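Local coordinates for carbonic anhydrase (Sordaria macrospora, PDB 4O1J), which probably catalyses the reversible hydration of carbon dioxide to hydrogencarbonate and a proton, using one zinc ion per subunit, at residues 52-57 with 89-94; 61-66 with 72-77; 147-152 with 163-168. All coordinates share one frame; numbering follows the deposited sequence.

Contact 1 (52-57 with 89-94); sequences LWIGCS and INTTAV. With ZN (zinc ion), chain C.
Leu52 turns CG anti to its own backbone N (chi1 160°), and Val94 does the same with CG1 (chi1 177°), which carries the two methyl ends towards each other between strand 52-56 and helix 89-94. The side chains cross obliquely: one branch of each does the touching, with Leu52 CD1 3.8 Å from Val94 CG1. Two residues further along the strand, Ile54 points into the same gap. Its stretched end (chi2 173°) brings Ile54 CD1 to 4.5 Å from CG2 of Thr91, so the threonine offers its methyl branch while OG1 stays out of the apolar seam. No hydrogen bond joins the two segments, and the backbones stay well apart, with the CA atoms of Leu52 and Val94 separated by 8.6 Å. All four touching residues are buried.

At the carboxyl end of the strand the chemistry changes. Cys56 SG holds the zinc ion at 2.3 Å, and His112 and Cys115 are its other protein ligands. The metal thus sits at the carboxyl end of a strand whose earlier residues are packed against the helix, a common place for active sites in alpha/beta folds.

Strand 51-56 runs between strands 74-79 and 106-112, parallel to both. Leu52 and Ile54 also pack on Ile107 and Leu109 of strand 106-112, and Val94 leans on Phe75 and His77 of strand 74-79. Helix 89-100 therefore covers this face of the sheet, while Trp53 lies on the other face against helix 63-66.

Contact 2 (61-66 with 72-77); sequences CPETTI and GDVFVH
Val74, the first residue of segment 72-77 to meet segment 61-66 directly, lays CG1 3.5 Å from CG of Glu63, the two side chains sliding past each other in opposite directions. Val74 N donates to a water at 3.0 Å, and the water in turn donates to OG1 of Thr64, bridging strand and helix at a place where no direct hydrogen bond links them. Phe75 points away, to Val94 and Ala98 of helix 89-100. Val76 returns to the near side and meets Glu63 at about a right angle: Val76 CG1 stands almost directly over the face of the carboxylate, 3.6 Å from Glu63 CD. The glutamate is folded to allow this, with CG between the backbone N and the carbonyl carbon (chi1 73°) and a second bend at chi2 (-56°), so that it lies across both valines. His77 turns to the other side of the strand, where ND1 is hydrogen-bonded to Arg78 O of the second subunit.

Glu63 thus presents methylenes and a carboxylate face to the valines, while its OE2 forms a salt bridge with Arg78 of the second subunit. The pairing of OE1 with Arg78 of its own chain is long and weak. The intersubunit salt bridge would help to hold a buried negative charge, and it ties this strand-helix packing to the subunit interface.

Contact 3 (147-152 with 163-168); sequences EELDAI and AQLNVE
Segments 147-152 and 163-168 are both helical over most or all of their length and run in roughly opposite senses, the closest pair of CA atoms, those of Leu149 and Leu165, being 10.1 Å apart. At that spacing the backbones do not touch, and the contact is made by side chains. Leu165 points at the other helix and contributes most of the contact. Leu165 CD1 lies 4.1 Å from CD2 of Leu149, and the two leucines slide past each other in opposite directions. In both, CG is anti to the carbonyl carbon. The extended chi2 of Leu165 (171°) sends CD1 outward, and Leu149 meets it with its other branch, CD2.

Glu148 adds a looser touch at the more open edge, with OE2 4.4 Å from CD1 of Leu165. The carboxylate is paired with Arg161, one turn before Leu165: Glu148 OE1 and Arg161 NE form a salt bridge beside the leucine pair. Arg158, earlier on the same helix, makes weak hydrogen bonds to the carbonyl oxygens of Leu149 and Ile152.

Val141 and His145 pack on Leu165 too, so helix 136-144 and the loop after it join the cluster. Short helix 146-151, the turn after it and long helix 155-176 form a helical hairpin in the helical region beside the central sheet; the leucine pair is one of its contacts, flanked by the pairing of Glu148 with Arg161.

Overall arrangement
Contacts 1 and 2 belong to the core and share the central sheet: strands 51-56 and 74-79 are neighbours, joined by backbone hydrogen bonds such as Trp53 N to Phe75 O at 2.8 Å. They lie on opposite faces, with contact 2 nested along the chain inside the loop closed by contact 1. Contact 1 is apolar, on a strand that ends in a zinc ligand, whereas contact 2 mixes valines with a carboxylate and a water; both touch the second subunit. Contact 3 joins two helices nearer the surface, its centre about 22 Å from that of contact 1. It is a small leucine contact edged by a partly exposed glutamate paired with an arginine, and no other subunit touches it.

Contact 1 (52-57 with 89-94)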
loop_
_atom_site.group_PDB
_atom_site.type_symbol
_atom_site.label_atom_id
_atom_site.label_comp_id
_atom_site.label_asym_id
_atom_site.label_seq_id
_atom_site.Cartn_x
_atom_site.Cartn_y
_atom_site.Cartn_z
ATOM N N LEU A 52 2.221 13.925 -17.415
ATOM C CA LEU A 52 2.387 12.796 -16.516
ATOM C C LEU A 52 2.006 11.549 -17.294
ATOM O O LEU A 52 0.916 11.469 -17.845
ATOM C CB LEU A 52 1.519 12.945 -15.261
ATOM C CG LEU A 52 1.197 11.693 -14.425
ATOM C CD1 LEU A 52 2.448 10.987 -13.908
ATOM C CD2 LEU A 52 0.281 12.062 -13.269
ATOM N N TRP A 53 2.932 10.605 -17.376
ATOM C CA TRP A 53 2.726 9.343 -18.064
ATOM C C TRP A 53 2.582 8.219 -17.044
ATOM O O TRP A 53 3.451 8.037 -16.201
ATOM C CB TRP A 53 3.899 9.086 -19.016
ATOM C CG TRP A 53 3.935 7.745 -19.674
ATOM C CD1 TRP A 53 4.389 6.577 -19.133
ATOM C CD2 TRP A 53 3.536 7.437 -21.012
ATOM N NE1 TRP A 53 4.284 5.556 -20.048
ATOM C CE2 TRP A 53 3.760 6.061 -21.214
ATOM C CE3 TRP A 53 3.002 8.191 -22.065
ATOM C CZ2 TRP A 53 3.475 5.424 -22.422
ATOM C CZ3 TRP A 53 2.712 7.556 -23.263
ATOM C CH2 TRP A 53 2.951 6.188 -23.431
ATOM N N ILE A 54 1.474 7.486 -17.091
ATOM C CA ILE A 54 1.337 6.288 -16.267
ATOM C C ILE A 54 1.295 5.075 -17.175
ATOM O O ILE A 54 0.356 4.904 -17.959
ATOM C CB ILE A 54 0.074 6.306 -15.372
ATOM C CG1 ILE A 54 0.095 7.508 -14.421
ATOM C CG2 ILE A 54 -0.002 5.034 -14.547
ATOM C CD1 ILE A 54 -1.191 7.696 -13.621
ATOM N N GLY A 55 2.324 4.240 -17.084
ATOM C CA GLY A 55 2.407 3.088 -17.959
ATOM C C GLY A 55 2.875 1.785 -17.345
ATOM O O GLY A 55 3.149 1.678 -16.136
ATOM N N CYS A 56 2.967 0.777 -18.207
ATOM C CA CYS A 56 3.406 -0.544 -17.790
ATOM C C CYS A 56 4.924 -0.585 -17.716
ATOM O O CYS A 56 5.607 0.014 -18.534
ATOM C CB CYS A 56 2.884 -1.624 -18.740
ATOM S SG CYS A 56 3.145 -3.323 -18.141
ATOM N N SER A 57 5.430 -1.324 -16.739
ATOM C CA SER A 57 6.856 -1.480 -16.492
ATOM C C SER A 57 7.588 -2.135 -17.658
ATOM O O SER A 57 8.818 -2.080 -17.727
ATOM C CB SER A 57 7.065 -2.320 -15.223
ATOM O OG SER A 57 6.860 -1.547 -14.053
ATOM N N ILE A 89 -0.736 4.074 -2.499
ATOM C CA ILE A 89 -0.095 5.314 -2.090
ATOM C C ILE A 89 1.075 5.669 -3.014
ATOM O O ILE A 89 1.365 6.852 -3.237
ATOM C CB ILE A 89 0.381 5.224 -0.615
ATOM C CG1 ILE A 89 0.904 6.576 -0.130
ATOM C CG2 ILE A 89 1.437 4.138 -0.446
ATOM C CD1 ILE A 89 1.008 6.675 1.368
ATOM N N ASN A 90 1.707 4.640 -3.578
ATOM C CA ASN A 90 2.818 4.805 -4.507
ATOM C C ASN A 90 2.417 5.643 -5.727
ATOM O O ASN A 90 3.079 6.630 -6.056
ATOM C CB ASN A 90 3.331 3.430 -4.950
ATOM C CG ASN A 90 4.641 3.501 -5.716
ATOM O OD1 ASN A 90 4.873 4.423 -6.501
ATOM N ND2 ASN A 90 5.495 2.504 -5.512
ATOM N N THR A 91 1.331 5.241 -6.385
ATOM C CA THR A 91 0.852 5.916 -7.588
ATOM C C THR A 91 0.303 7.296 -7.236
ATOM O O THR A 91 0.557 8.286 -7.937
ATOM C CB THR A 91 -0.251 5.085 -8.306
ATOM O OG1 THR A 91 0.223 3.752 -8.557
ATOM C CG2 THR A 91 -0.633 5.716 -9.627
ATOM N N THR A 92 -0.414 7.357 -6.117
ATOM C CA THR A 92 -1.066 8.584 -5.675
ATOM C C THR A 92 -0.045 9.664 -5.345
ATOM O O THR A 92 -0.317 10.854 -5.506
ATOM C CB THR A 92 -1.945 8.330 -4.436
ATOM O OG1 THR A 92 -2.867 7.270 -4.721
ATOM C CG2 THR A 92 -2.715 9.594 -4.039
ATOM N N ALA A 93 1.136 9.249 -4.897
ATOM C CA ALA A 93 2.206 10.202 -4.633
ATOM C C ALA A 93 2.706 10.845 -5.930
ATOM O O ALA A 93 2.914 12.063 -5.990
ATOM C CB ALA A 93 3.349 9.522 -3.900
ATOM N N VAL A 94 2.872 10.030 -6.971
ATOM C CA VAL A 94 3.356 10.533 -8.253
ATOM C C VAL A 94 2.327 11.472 -8.854
ATOM O O VAL A 94 2.670 12.543 -9.356
ATOM C CB VAL A 94 3.654 9.394 -9.261
ATOM C CG1 VAL A 94 4.078 9.973 -10.591
ATOM C CG2 VAL A 94 4.726 8.456 -8.721
HETATM ZN ZN ZN C . 2.476 -4.777 -19.742
#

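Contact 2 (61-66 with 72-77)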
loop_
_atom_site.group_PDB
_atom_site.type_symbol
_atom_site.label_atom_id
_atom_site.label_comp_id
_atom_site.label_asym_id
_atom_site.label_seq_id
_atom_site.Cartn_x
_atom_site.Cartn_y
_atom_site.Cartn_z
ATOM N N CYS A 61 8.150 -0.421 -23.481
ATOM C CA CYS A 61 7.346 0.797 -23.407
ATOM C C CYS A 61 8.004 2.008 -22.734
ATOM O O CYS A 61 7.394 2.602 -21.845
ATOM C CB CYS A 61 6.044 0.494 -22.666
ATOM S SG CYS A 61 5.020 -0.787 -23.420
ATOM N N PRO A 62 9.230 2.396 -23.151
ATOM C CA PRO A 62 9.803 3.609 -22.547
ATOM C C PRO A 62 9.190 4.887 -23.115
ATOM O O PRO A 62 9.442 5.242 -24.262
ATOM C CB PRO A 62 11.284 3.511 -22.903
ATOM C CG PRO A 62 11.305 2.735 -24.172
ATOM C CD PRO A 62 10.163 1.764 -24.101
ATOM N N GLU A 63 8.410 5.576 -22.294
ATOM C CA GLU A 63 7.600 6.717 -22.729
ATOM C C GLU A 63 8.373 7.771 -23.529
ATOM O O GLU A 63 7.865 8.294 -24.515
ATOM C CB GLU A 63 6.926 7.380 -21.510
ATOM C CG GLU A 63 7.851 8.182 -20.608
ATOM C CD GLU A 63 9.010 7.372 -20.086
ATOM O OE1 GLU A 63 8.776 6.214 -19.680
ATOM O OE2 GLU A 63 10.158 7.872 -20.122
ATOM N N THR A 64 9.593 8.078 -23.106
ATOM C CA THR A 64 10.325 9.196 -23.674
ATOM C C THR A 64 10.870 8.853 -25.052
ATOM O O THR A 64 11.008 9.732 -25.906
ATOM C CB THR A 64 11.469 9.631 -22.748
ATOM O OG1 THR A 64 10.950 9.840 -21.428
ATOM C CG2 THR A 64 12.082 10.926 -23.226
ATOM N N THR A 65 11.158 7.574 -25.276
ATOM C CA THR A 65 11.637 7.123 -26.582
ATOM C C THR A 65 10.500 7.026 -27.596
ATOM O O THR A 65 10.597 7.566 -28.702
ATOM C CB THR A 65 12.340 5.746 -26.499
ATOM O OG1 THR A 65 13.486 5.835 -25.648
ATOM C CG2 THR A 65 12.805 5.305 -27.876
ATOM N N ILE A 66 9.416 6.356 -27.208
ATOM C CA ILE A 66 8.328 6.077 -28.134
ATOM C C ILE A 66 7.514 7.322 -28.458
ATOM O O ILE A 66 6.835 7.372 -29.482
ATOM C CB ILE A 66 7.390 4.984 -27.579
ATOM C CG1 ILE A 66 6.712 5.462 -26.291
ATOM C CG2 ILE A 66 8.162 3.699 -27.335
ATOM C CD1 ILE A 66 5.746 4.467 -25.690
ATOM N N GLY A 72 13.171 15.585 -19.676
ATOM C CA GLY A 72 12.757 16.816 -19.036
ATOM C C GLY A 72 11.336 17.245 -19.357
ATOM O O GLY A 72 10.883 18.286 -18.875
ATOM N N ASP A 73 10.620 16.462 -20.163
ATOM C CA ASP A 73 9.264 16.861 -20.531
ATOM C C ASP A 73 8.208 15.786 -20.265
ATOM O O ASP A 73 7.020 16.020 -20.485
ATOM C CB ASP A 73 9.209 17.296 -22.005
ATOM C CG ASP A 73 9.818 16.282 -22.944
ATOM O OD1 ASP A 73 9.755 15.080 -22.630
ATOM O OD2 ASP A 73 10.337 16.686 -24.008
ATOM N N VAL A 74 8.625 14.615 -19.792
ATOM C CA VAL A 74 7.657 13.604 -19.361
ATOM C C VAL A 74 7.948 13.063 -17.950
ATOM O O VAL A 74 8.959 12.401 -17.719
ATOM C CB VAL A 74 7.588 12.425 -20.343
ATOM C CG1 VAL A 74 6.596 11.398 -19.848
ATOM C CG2 VAL A 74 7.197 12.905 -21.732
ATOM N N PHE A 75 7.045 13.359 -17.019
ATOM C CA PHE A 75 7.097 12.871 -15.638
ATOM C C PHE A 75 6.388 11.517 -15.571
ATOM O O PHE A 75 5.231 11.433 -15.960
ATOM C CB PHE A 75 6.416 13.893 -14.723
ATOM C CG PHE A 75 6.753 13.755 -13.268
ATOM C CD1 PHE A 75 8.013 14.093 -12.792
ATOM C CD2 PHE A 75 5.789 13.332 -12.364
ATOM C CE1 PHE A 75 8.314 13.987 -11.441
ATOM C CE2 PHE A 75 6.081 13.224 -11.014
ATOM C CZ PHE A 75 7.345 13.550 -10.551
ATOM N N VAL A 76 7.037 10.450 -15.105
ATOM C CA VAL A 76 6.404 9.141 -15.300
ATOM C C VAL A 76 6.330 8.229 -14.070
ATOM O O VAL A 76 7.224 8.199 -13.223
ATOM C CB VAL A 76 7.104 8.348 -16.468
ATOM C CG1 VAL A 76 8.249 9.140 -17.057
ATOM C CG2 VAL A 76 7.592 6.968 -16.034
ATOM N N HIS A 77 5.220 7.500 -13.994
ATOM C CA HIS A 77 5.062 6.381 -13.086
ATOM C C HIS A 77 4.801 5.125 -13.911
ATOM O O HIS A 77 3.990 5.124 -14.846
ATOM C CB HIS A 77 3.921 6.631 -12.096
ATOM C CG HIS A 77 3.590 5.447 -11.239
ATOM N ND1 HIS A 77 4.464 4.933 -10.307
ATOM C CD2 HIS A 77 2.472 4.685 -11.164
ATOM C CE1 HIS A 77 3.905 3.900 -9.701
ATOM N NE2 HIS A 77 2.695 3.731 -10.203
HETATM O O HOH W 1 10.926 12.829 -20.487
#

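Contact 3 (147-152 with 163-168)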
loop_
_atom_site.group_PDB
_atom_site.type_symbol
_atom_site.label_atom_id
_atom_site.label_comp_id
_atom_site.label_asym_id
_atom_site.label_seq_id
_atom_site.Cartn_x
_atom_site.Cartn_y
_atom_site.Cartn_z
ATOM N N GLU A 147 -17.896 -12.493 -20.703
ATOM C CA GLU A 147 -18.598 -12.848 -21.935
ATOM C C GLU A 147 -17.869 -12.341 -23.172
ATOM O O GLU A 147 -17.650 -13.095 -24.123
ATOM C CB GLU A 147 -20.025 -12.311 -21.936
ATOM C CG GLU A 147 -20.938 -12.955 -20.912
ATOM C CD GLU A 147 -22.380 -12.497 -21.063
ATOM O OE1 GLU A 147 -22.946 -12.665 -22.170
ATOM O OE2 GLU A 147 -22.943 -11.965 -20.077
ATOM N N GLU A 148 -17.510 -11.058 -23.159
ATOM C CA GLU A 148 -16.841 -10.439 -24.296
ATOM C C GLU A 148 -15.450 -11.017 -24.490
ATOM O O GLU A 148 -15.037 -11.317 -25.615
ATOM C CB GLU A 148 -16.735 -8.927 -24.121
ATOM C CG GLU A 148 -15.771 -8.285 -25.109
ATOM C CD GLU A 148 -15.623 -6.795 -24.902
ATOM O OE1 GLU A 148 -15.019 -6.134 -25.778
ATOM O OE2 GLU A 148 -16.117 -6.288 -23.870
ATOM N N LEU A 149 -14.728 -11.170 -23.387
ATOM C CA LEU A 149 -13.362 -11.650 -23.456
ATOM C C LEU A 149 -13.296 -13.095 -23.936
ATOM O O LEU A 149 -12.445 -13.442 -24.758
ATOM C CB LEU A 149 -12.681 -11.505 -22.099
ATOM C CG LEU A 149 -12.429 -10.074 -21.608
ATOM C CD1 LEU A 149 -11.834 -10.099 -20.215
ATOM C CD2 LEU A 149 -11.513 -9.310 -22.562
ATOM N N ASP A 150 -14.192 -13.938 -23.434
ATOM C CA ASP A 150 -14.175 -15.350 -23.802
ATOM C C ASP A 150 -14.573 -15.598 -25.263
ATOM O O ASP A 150 -14.144 -16.582 -25.873
ATOM C CB ASP A 150 -15.091 -16.154 -22.871
ATOM C CG ASP A 150 -14.550 -16.241 -21.449
ATOM O OD1 ASP A 150 -15.319 -16.618 -20.538
ATOM O OD2 ASP A 150 -13.361 -15.926 -21.236
ATOM N N ALA A 151 -15.369 -14.698 -25.832
ATOM C CA ALA A 151 -15.861 -14.884 -27.193
ATOM C C ALA A 151 -14.777 -14.599 -28.233
ATOM O O ALA A 151 -14.909 -14.970 -29.399
ATOM C CB ALA A 151 -17.071 -14.004 -27.441
ATOM N N ILE A 152 -13.688 -13.974 -27.798
ATOM C CA ILE A 152 -12.611 -13.635 -28.709
ATOM C C ILE A 152 -11.779 -14.882 -28.979
ATOM O O ILE A 152 -11.197 -15.460 -28.064
ATOM C CB ILE A 152 -11.714 -12.521 -28.131
ATOM C CG1 ILE A 152 -12.532 -11.263 -27.836
ATOM C CG2 ILE A 152 -10.553 -12.217 -29.068
ATOM C CD1 ILE A 152 -11.799 -10.269 -26.946
ATOM N N ALA A 163 -6.438 -5.549 -21.863
ATOM C CA ALA A 163 -5.528 -4.440 -21.551
ATOM C C ALA A 163 -6.187 -3.071 -21.787
ATOM O O ALA A 163 -5.977 -2.117 -21.011
ATOM C CB ALA A 163 -4.257 -4.563 -22.355
ATOM N N GLN A 164 -7.014 -2.993 -22.830
ATOM C CA GLN A 164 -7.757 -1.767 -23.131
ATOM C C GLN A 164 -8.851 -1.477 -22.102
ATOM O O GLN A 164 -9.078 -0.315 -21.716
ATOM C CB GLN A 164 -8.376 -1.845 -24.522
ATOM C CG GLN A 164 -7.370 -2.053 -25.636
ATOM C CD GLN A 164 -8.037 -2.219 -26.978
ATOM O OE1 GLN A 164 -9.158 -2.715 -27.067
ATOM N NE2 GLN A 164 -7.356 -1.793 -28.032
ATOM N N LEU A 165 -9.532 -2.533 -21.661
ATOM C CA LEU A 165 -10.560 -2.380 -20.642
ATOM C C LEU A 165 -9.891 -1.924 -19.357
ATOM O O LEU A 165 -10.458 -1.140 -18.585
ATOM C CB LEU A 165 -11.319 -3.688 -20.413
ATOM C CG LEU A 165 -12.183 -4.216 -21.557
ATOM C CD1 LEU A 165 -12.677 -5.614 -21.233
ATOM C CD2 LEU A 165 -13.344 -3.282 -21.826
ATOM N N ASN A 166 -8.666 -2.402 -19.149
ATOM C CA ASN A 166 -7.886 -1.986 -17.994
ATOM C C ASN A 166 -7.546 -0.498 -18.050
ATOM O O ASN A 166 -7.626 0.209 -17.031
ATOM C CB ASN A 166 -6.607 -2.813 -17.897
ATOM C CG ASN A 166 -5.778 -2.454 -16.687
ATOM O OD1 ASN A 166 -6.238 -2.570 -15.550
ATOM N ND2 ASN A 166 -4.544 -2.015 -16.922
ATOM N N VAL A 167 -7.196 -0.012 -19.240
ATOM C CA VAL A 167 -6.971 1.422 -19.395
ATOM C C VAL A 167 -8.231 2.213 -19.073
ATOM O O VAL A 167 -8.174 3.235 -18.387
ATOM C CB VAL A 167 -6.518 1.785 -20.820
ATOM C CG1 VAL A 167 -6.408 3.304 -20.982
ATOM C CG2 VAL A 167 -5.199 1.128 -21.127
ATOM N N GLU A 168 -9.370 1.739 -19.568
ATOM C CA GLU A 168 -10.635 2.432 -19.328
ATOM C C GLU A 168 -10.960 2.528 -17.825
ATOM O O GLU A 168 -11.370 3.596 -17.313
ATOM C CB GLU A 168 -11.762 1.728 -20.090
ATOM C CG GLU A 168 -11.749 2.027 -21.592
ATOM C CD GLU A 168 -12.650 1.102 -22.402
ATOM O OE1 GLU A 168 -13.347 0.262 -21.792
ATOM O OE2 GLU A 168 -12.658 1.210 -23.651
#